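PDB 1VBL: pectate lyase 47 from Bacillus sp. TS-47, which probably cleaves pectate, the polygalacturonate of plant cell walls, by eliminative lysis, as a calcium-binding, thermostable enzyme of polysaccharide lyase family 1. Local coordinates for residues Y278-T283 against Y300-N305; Y83-F88 against E112-R117. All coordinates share one frame; numbering follows the deposited sequence.

The two contacts lie on separate parts of the molecule, their centres about 37 Å apart and their nearest atoms about 22 Å apart, so neither touches the other. Contact 1 joins two successive parallel strands of the beta-helix expected of a family 1 pectate lyase; contact 2 packs a loop on helix 110-126, farther from the centre of the chain, about 27 Å against about 15 Å for contact 1. The calcium ion, held by Asp190, Asp229 and Asp233, gives a common reference point. The side chain of Tyr279 in contact 1 is about 10 Å from that of Asp233, and the side chain of Arg115 in contact 2 is about 14 Å from the calcium ion. Neither contact supplies a ligand to the metal.

Contact 1 of 2, residues Y278-T283 against Y300-N305; sequences YYKNVT and YYEFSN
Tyr278 and Tyr300 project side by side from neighbouring strands, each with CG anti to its backbone N (chi1 -169° in Tyr278), and their rings meet obliquely, planes 39° apart, at Tyr278 CE2 and Tyr300 CD2, 3.4 Å from each other. Glu302, two residues after Tyr300 and on the same face, runs out extended beside Lys280. Its OE2 takes two partners: Lys280 NZ in a salt bridge, modelled at a doubtfully short 2.5 Å, and Tyr278 OH at 2.9 Å, which comes from above the carboxylate plane. The other oxygen, OE1, accepts from Tyr300 OH at 2.6 Å, so three donors fix the carboxylate's rotation. An alanine at Glu302 would probably leave the Lys280 ammonium without its counter-charge and both tyrosine hydroxyls without this acceptor.

On the opposite face, Tyr279 and Tyr301 are nearly parallel, planes only 6° apart, but slid so far that they barely overlap; a water links their hydroxyls. Between these two faces the strands run parallel, with Tyr279 N bonded to Tyr300 O and Glu302 N to Tyr279 O. The chain then turns a corner at Asn281, whose OD1 accepts from Ser304 N at 2.9 Å, extending the ladder through a side chain.

Aromatic side chains aligned in rows on successive coils are a familiar feature of the parallel beta-helix expected of this family. Phe248 and Phe330 continue the Tyr279-Tyr301 row, Trp315 bonds Tyr301 OH, and helix 402-409 packs on Tyr278 and Tyr300. Strands 239-251 and 322-332 flank the pair.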
loop_
_atom_site.group_PDB
_atom_site.type_symbol
_atom_site.label_atom_id
_atom_site.label_comp_id
_atom_site.label_asym_id
_atom_site.label_seq_id
_atom_site.Cartn_x
_atom_site.Cartn_y
_atom_site.Cartn_z
ATOM N N TYR A 278 -8.719 -5.467 -6.650
ATOM C CA TYR A 278 -8.231 -6.492 -7.556
ATOM C C TYR A 278 -6.740 -6.704 -7.286
ATOM O O TYR A 278 -5.921 -5.847 -7.622
ATOM C CB TYR A 278 -8.454 -6.008 -8.991
ATOM C CG TYR A 278 -8.259 -7.015 -10.107
ATOM C CD1 TYR A 278 -8.580 -6.667 -11.419
ATOM C CD2 TYR A 278 -7.745 -8.294 -9.871
ATOM C CE1 TYR A 278 -8.401 -7.556 -12.471
ATOM C CE2 TYR A 278 -7.557 -9.201 -10.928
ATOM C CZ TYR A 278 -7.890 -8.816 -12.227
ATOM O OH TYR A 278 -7.723 -9.675 -13.289
ATOM N N TYR A 279 -6.399 -7.826 -6.653
ATOM C CA TYR A 279 -5.002 -8.151 -6.377
ATOM C C TYR A 279 -4.586 -9.144 -7.452
ATOM O O TYR A 279 -5.109 -10.257 -7.516
ATOM C CB TYR A 279 -4.837 -8.788 -4.991
ATOM C CG TYR A 279 -5.230 -7.876 -3.854
ATOM C CD1 TYR A 279 -6.549 -7.820 -3.407
ATOM C CD2 TYR A 279 -4.288 -7.049 -3.239
ATOM C CE1 TYR A 279 -6.925 -6.968 -2.379
ATOM C CE2 TYR A 279 -4.655 -6.183 -2.209
ATOM C CZ TYR A 279 -5.977 -6.151 -1.785
ATOM O OH TYR A 279 -6.357 -5.317 -0.760
ATOM N N LYS A 280 -3.647 -8.735 -8.297
ATOM C CA LYS A 280 -3.199 -9.584 -9.390
ATOM C C LYS A 280 -1.687 -9.710 -9.467
ATOM O O LYS A 280 -0.968 -8.729 -9.670
ATOM C CB LYS A 280 -3.737 -9.045 -10.719
ATOM C CG LYS A 280 -3.323 -9.860 -11.945
ATOM C CD LYS A 280 -4.006 -9.332 -13.200
ATOM C CE LYS A 280 -3.561 -10.087 -14.446
ATOM N NZ LYS A 280 -3.841 -11.547 -14.363
ATOM N N ASN A 281 -1.215 -10.938 -9.306
ATOM C CA ASN A 281 0.202 -11.221 -9.372
ATOM C C ASN A 281 1.036 -10.343 -8.444
ATOM O O ASN A 281 1.958 -9.642 -8.881
ATOM C CB ASN A 281 0.680 -11.103 -10.826
ATOM C CG ASN A 281 -0.017 -12.102 -11.740
ATOM O OD1 ASN A 281 -0.352 -13.203 -11.312
ATOM N ND2 ASN A 281 -0.230 -11.726 -12.998
ATOM N N VAL A 282 0.681 -10.376 -7.162
ATOM C CA VAL A 282 1.419 -9.652 -6.134
ATOM C C VAL A 282 1.953 -10.738 -5.197
ATOM O O VAL A 282 1.536 -11.895 -5.280
ATOM C CB VAL A 282 0.534 -8.631 -5.381
ATOM C CG1 VAL A 282 0.247 -7.439 -6.294
ATOM C CG2 VAL A 282 -0.774 -9.281 -4.935
ATOM N N THR A 283 2.862 -10.379 -4.301
ATOM C CA THR A 283 3.480 -11.382 -3.446
ATOM C C THR A 283 2.967 -11.595 -2.027
ATOM O O THR A 283 2.690 -12.730 -1.635
ATOM C CB THR A 283 5.003 -11.126 -3.366
ATOM O OG1 THR A 283 5.548 -11.125 -4.692
ATOM C CG2 THR A 283 5.694 -12.197 -2.535
ATOM N N TYR A 300 -10.943 -9.642 -5.077
ATOM C CA TYR A 300 -10.590 -10.688 -6.022
ATOM C C TYR A 300 -9.066 -10.796 -6.074
ATOM O O TYR A 300 -8.379 -9.809 -6.353
ATOM C CB TYR A 300 -11.156 -10.354 -7.406
ATOM C CG TYR A 300 -10.778 -11.354 -8.482
ATOM C CD1 TYR A 300 -10.967 -12.722 -8.288
ATOM C CD2 TYR A 300 -10.232 -10.929 -9.695
ATOM C CE1 TYR A 300 -10.621 -13.649 -9.275
ATOM C CE2 TYR A 300 -9.879 -11.845 -10.689
ATOM C CZ TYR A 300 -10.074 -13.200 -10.473
ATOM O OH TYR A 300 -9.710 -14.106 -11.441
ATOM N N TYR A 301 -8.550 -11.986 -5.777
ATOM C CA TYR A 301 -7.108 -12.242 -5.768
ATOM C C TYR A 301 -6.828 -13.223 -6.900
ATOM O O TYR A 301 -7.404 -14.309 -6.944
ATOM C CB TYR A 301 -6.674 -12.855 -4.430
ATOM C CG TYR A 301 -7.104 -12.069 -3.210
ATOM C CD1 TYR A 301 -8.418 -12.126 -2.748
ATOM C CD2 TYR A 301 -6.197 -11.263 -2.517
ATOM C CE1 TYR A 301 -8.823 -11.402 -1.628
ATOM C CE2 TYR A 301 -6.594 -10.531 -1.391
ATOM C CZ TYR A 301 -7.908 -10.607 -0.958
ATOM O OH TYR A 301 -8.322 -9.875 0.132
ATOM N N GLU A 302 -5.934 -12.840 -7.804
ATOM C CA GLU A 302 -5.632 -13.662 -8.969
ATOM C C GLU A 302 -4.132 -13.828 -9.138
ATOM O O GLU A 302 -3.399 -12.844 -9.237
ATOM C CB GLU A 302 -6.255 -12.987 -10.194
ATOM C CG GLU A 302 -6.013 -13.646 -11.528
ATOM C CD GLU A 302 -6.671 -12.859 -12.646
ATOM O OE1 GLU A 302 -7.879 -13.059 -12.899
ATOM O OE2 GLU A 302 -5.984 -12.021 -13.257
ATOM N N PHE A 303 -3.676 -15.078 -9.179
ATOM C CA PHE A 303 -2.250 -15.341 -9.299
ATOM C C PHE A 303 -1.888 -16.374 -10.355
ATOM O O PHE A 303 -2.573 -17.383 -10.521
ATOM C CB PHE A 303 -1.689 -15.796 -7.947
ATOM C CG PHE A 303 -2.120 -14.937 -6.788
ATOM C CD1 PHE A 303 -3.292 -15.221 -6.094
ATOM C CD2 PHE A 303 -1.359 -13.834 -6.399
ATOM C CE1 PHE A 303 -3.706 -14.424 -5.025
ATOM C CE2 PHE A 303 -1.762 -13.031 -5.334
ATOM C CZ PHE A 303 -2.940 -13.327 -4.643
ATOM N N SER A 304 -0.795 -16.106 -11.061
ATOM C CA SER A 304 -0.285 -17.007 -12.086
ATOM C C SER A 304 1.151 -17.353 -11.718
ATOM O O SER A 304 1.940 -16.471 -11.382
ATOM C CB SER A 304 -0.305 -16.333 -13.459
ATOM O OG SER A 304 0.394 -17.125 -14.407
ATOM N N ASN A 305 1.490 -18.636 -11.775
ATOM C CA ASN A 305 2.842 -19.061 -11.446
ATOM C C ASN A 305 3.843 -18.604 -12.505
ATOM O O ASN A 305 5.040 -18.859 -12.392
ATOM C CB ASN A 305 2.899 -20.584 -11.260
ATOM C CG ASN A 305 2.466 -21.357 -12.498
ATOM O OD1 ASN A 305 2.371 -22.586 -12.465
ATOM N ND2 ASN A 305 2.205 -20.652 -13.584
HETATM O O HOH W 1 -7.610 -7.327 0.834
#

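Contact 2 of 2, residues Y83-F88 against E112-R117; sequences YKDPHF and EEARVR
Ala114 presses its methyl group into the bend of the loop, where CB lies 3.4 Å from His87 O and 3.6 Å from Phe88 CB. This is the close-packed half of the contact. Phe88, with CG anti to its backbone N (chi1 178°), lays its ring alongside Arg115, and CD2 comes within 3.6 Å of Arg115 CA while CE2 rests against CB of the same arginine. Phe172 meets the Phe88 ring edge-to-face. Beyond the ring, the Arg115 guanidinium turns away to grip Glu112 of its own helix side-on, through NE and NH2.

The loop is shaped to meet the helix: residues 85-88 form a type I beta turn, and Asp85 OD2 accepts from His87 N at 2.8 Å, an Asx turn. The same carboxylate reaches across to helix 110-126, so one side chain both folds the turn and ties it to the helix, while Ser118 OG bonds Asp85 N from the next helical turn.

Toward solvent the packing gives way to polar side chains. Exposed Arg117 meets Asp85 side-on, NE to OD1 at 2.7 Å and NH2 to OD2 at 2.9 Å. The flat groups are far from coplanar, at 57°, and both oxygens are approached from above the carboxylate plane; His87 N reaches OD2 from the opposite face to Arg117 NH2. The His87 ring stands almost perpendicular to the guanidinium (89°), its CD2 edge 3.5 Å from Arg117 NH2, on the exposed side, where both residues also touch a crystal neighbour.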
loop_
_atom_site.group_PDB
_atom_site.type_symbol
_atom_site.label_atom_id
_atom_site.label_comp_id
_atom_site.label_asym_id
_atom_site.label_seq_id
_atom_site.Cartn_x
_atom_site.Cartn_y
_atom_site.Cartn_z
ATOM N N TYR A 83 20.961 12.884 -6.410
ATOM C CA TYR A 83 20.786 12.686 -4.974
ATOM C C TYR A 83 22.019 12.226 -4.208
ATOM O O TYR A 83 22.109 12.429 -2.998
ATOM C CB TYR A 83 19.687 11.656 -4.721
ATOM C CG TYR A 83 18.344 11.990 -5.320
ATOM C CD1 TYR A 83 17.821 11.231 -6.368
ATOM C CD2 TYR A 83 17.566 13.023 -4.802
ATOM C CE1 TYR A 83 16.553 11.489 -6.879
ATOM C CE2 TYR A 83 16.296 13.290 -5.307
ATOM C CZ TYR A 83 15.797 12.517 -6.342
ATOM O OH TYR A 83 14.537 12.761 -6.828
ATOM N N LYS A 84 22.957 11.602 -4.913
ATOM C CA LYS A 84 24.152 11.041 -4.293
ATOM C C LYS A 84 25.019 11.965 -3.439
ATOM O O LYS A 84 25.463 13.026 -3.886
ATOM C CB LYS A 84 25.025 10.378 -5.366
ATOM C CG LYS A 84 26.103 9.462 -4.800
ATOM C CD LYS A 84 26.946 8.818 -5.895
ATOM C CE LYS A 84 27.966 9.787 -6.477
ATOM N NZ LYS A 84 28.935 10.268 -5.443
ATOM N N ASP A 85 25.255 11.537 -2.203
ATOM C CA ASP A 85 26.096 12.277 -1.265
ATOM C C ASP A 85 27.535 12.179 -1.792
ATOM O O ASP A 85 27.919 11.165 -2.373
ATOM C CB ASP A 85 26.010 11.632 0.124
ATOM C CG ASP A 85 26.828 12.369 1.169
ATOM O OD1 ASP A 85 26.321 13.360 1.742
ATOM O OD2 ASP A 85 27.983 11.956 1.415
ATOM N N PRO A 86 28.346 13.227 -1.591
ATOM C CA PRO A 86 29.741 13.230 -2.057
ATOM C C PRO A 86 30.562 12.074 -1.480
ATOM O O PRO A 86 31.545 11.633 -2.079
ATOM C CB PRO A 86 30.270 14.581 -1.573
ATOM C CG PRO A 86 29.043 15.424 -1.463
ATOM C CD PRO A 86 28.022 14.483 -0.895
ATOM N N HIS A 87 30.155 11.596 -0.310
ATOM C CA HIS A 87 30.866 10.518 0.368
ATOM C C HIS A 87 30.272 9.144 0.102
ATOM O O HIS A 87 30.662 8.162 0.736
ATOM C CB HIS A 87 30.884 10.779 1.875
ATOM C CG HIS A 87 31.527 12.077 2.254
ATOM N ND1 HIS A 87 32.869 12.323 2.068
ATOM C CD2 HIS A 87 31.006 13.205 2.792
ATOM C CE1 HIS A 87 33.151 13.548 2.478
ATOM N NE2 HIS A 87 32.038 14.105 2.921
ATOM N N PHE A 88 29.328 9.069 -0.828
ATOM C CA PHE A 88 28.722 7.789 -1.147
ATOM C C PHE A 88 29.099 7.278 -2.525
ATOM O O PHE A 88 29.172 8.038 -3.490
ATOM C CB PHE A 88 27.197 7.866 -1.048
ATOM C CG PHE A 88 26.507 6.579 -1.411
ATOM C CD1 PHE A 88 26.109 6.327 -2.721
ATOM C CD2 PHE A 88 26.291 5.600 -0.446
ATOM C CE1 PHE A 88 25.504 5.117 -3.067
ATOM C CE2 PHE A 88 25.688 4.387 -0.779
ATOM C CZ PHE A 88 25.296 4.145 -2.093
ATOM N N GLU A 112 27.684 4.268 5.143
ATOM C CA GLU A 112 26.282 4.101 5.524
ATOM C C GLU A 112 25.700 5.480 5.824
ATOM O O GLU A 112 24.582 5.796 5.423
ATOM C CB GLU A 112 26.173 3.187 6.752
ATOM C CG GLU A 112 24.787 3.112 7.397
ATOM C CD GLU A 112 23.702 2.571 6.474
ATOM O OE1 GLU A 112 24.012 2.109 5.354
ATOM O OE2 GLU A 112 22.522 2.605 6.881
ATOM N N GLU A 113 26.469 6.304 6.527
ATOM C CA GLU A 113 26.027 7.653 6.850
ATOM C C GLU A 113 25.790 8.427 5.556
ATOM O O GLU A 113 24.847 9.218 5.450
ATOM C CB GLU A 113 27.084 8.354 7.707
ATOM C CG GLU A 113 27.111 7.870 9.153
ATOM C CD GLU A 113 28.432 8.148 9.844
ATOM O OE1 GLU A 113 29.129 9.102 9.443
ATOM O OE2 GLU A 113 28.768 7.414 10.798
ATOM N N ALA A 114 26.647 8.184 4.568
ATOM C CA ALA A 114 26.532 8.848 3.281
ATOM C C ALA A 114 25.296 8.336 2.543
ATOM O O ALA A 114 24.637 9.092 1.835
ATOM C CB ALA A 114 27.786 8.604 2.451
ATOM N N ARG A 115 24.982 7.054 2.714
ATOM C CA ARG A 115 23.804 6.475 2.067
ATOM C C ARG A 115 22.557 7.117 2.667
ATOM O O ARG A 115 21.609 7.446 1.954
ATOM C CB ARG A 115 23.742 4.960 2.287
ATOM C CG ARG A 115 22.546 4.295 1.596
ATOM C CD ARG A 115 22.275 2.894 2.136
ATOM N NE ARG A 115 21.849 2.919 3.535
ATOM C CZ ARG A 115 20.668 3.364 3.956
ATOM N NH1 ARG A 115 19.775 3.824 3.087
ATOM N NH2 ARG A 115 20.381 3.354 5.250
ATOM N N VAL A 116 22.567 7.289 3.986
ATOM C CA VAL A 116 21.439 7.886 4.690
ATOM C C VAL A 116 21.157 9.295 4.189
ATOM O O VAL A 116 20.000 9.668 3.997
ATOM C CB VAL A 116 21.685 7.936 6.220
ATOM C CG1 VAL A 116 20.582 8.739 6.905
ATOM C CG2 VAL A 116 21.719 6.522 6.786
ATOM N N ARG A 117 22.208 10.085 3.978
ATOM C CA ARG A 117 22.000 11.445 3.493
ATOM C C ARG A 117 21.471 11.432 2.062
ATOM O O ARG A 117 20.600 12.226 1.714
ATOM C CB ARG A 117 23.297 12.263 3.576
ATOM C CG ARG A 117 23.727 12.602 5.002
ATOM C CD ARG A 117 24.863 13.630 5.011
ATOM N NE ARG A 117 26.073 13.119 4.374
ATOM C CZ ARG A 117 27.019 12.431 5.004
ATOM N NH1 ARG A 117 26.906 12.173 6.301
ATOM N NH2 ARG A 117 28.076 11.993 4.334
#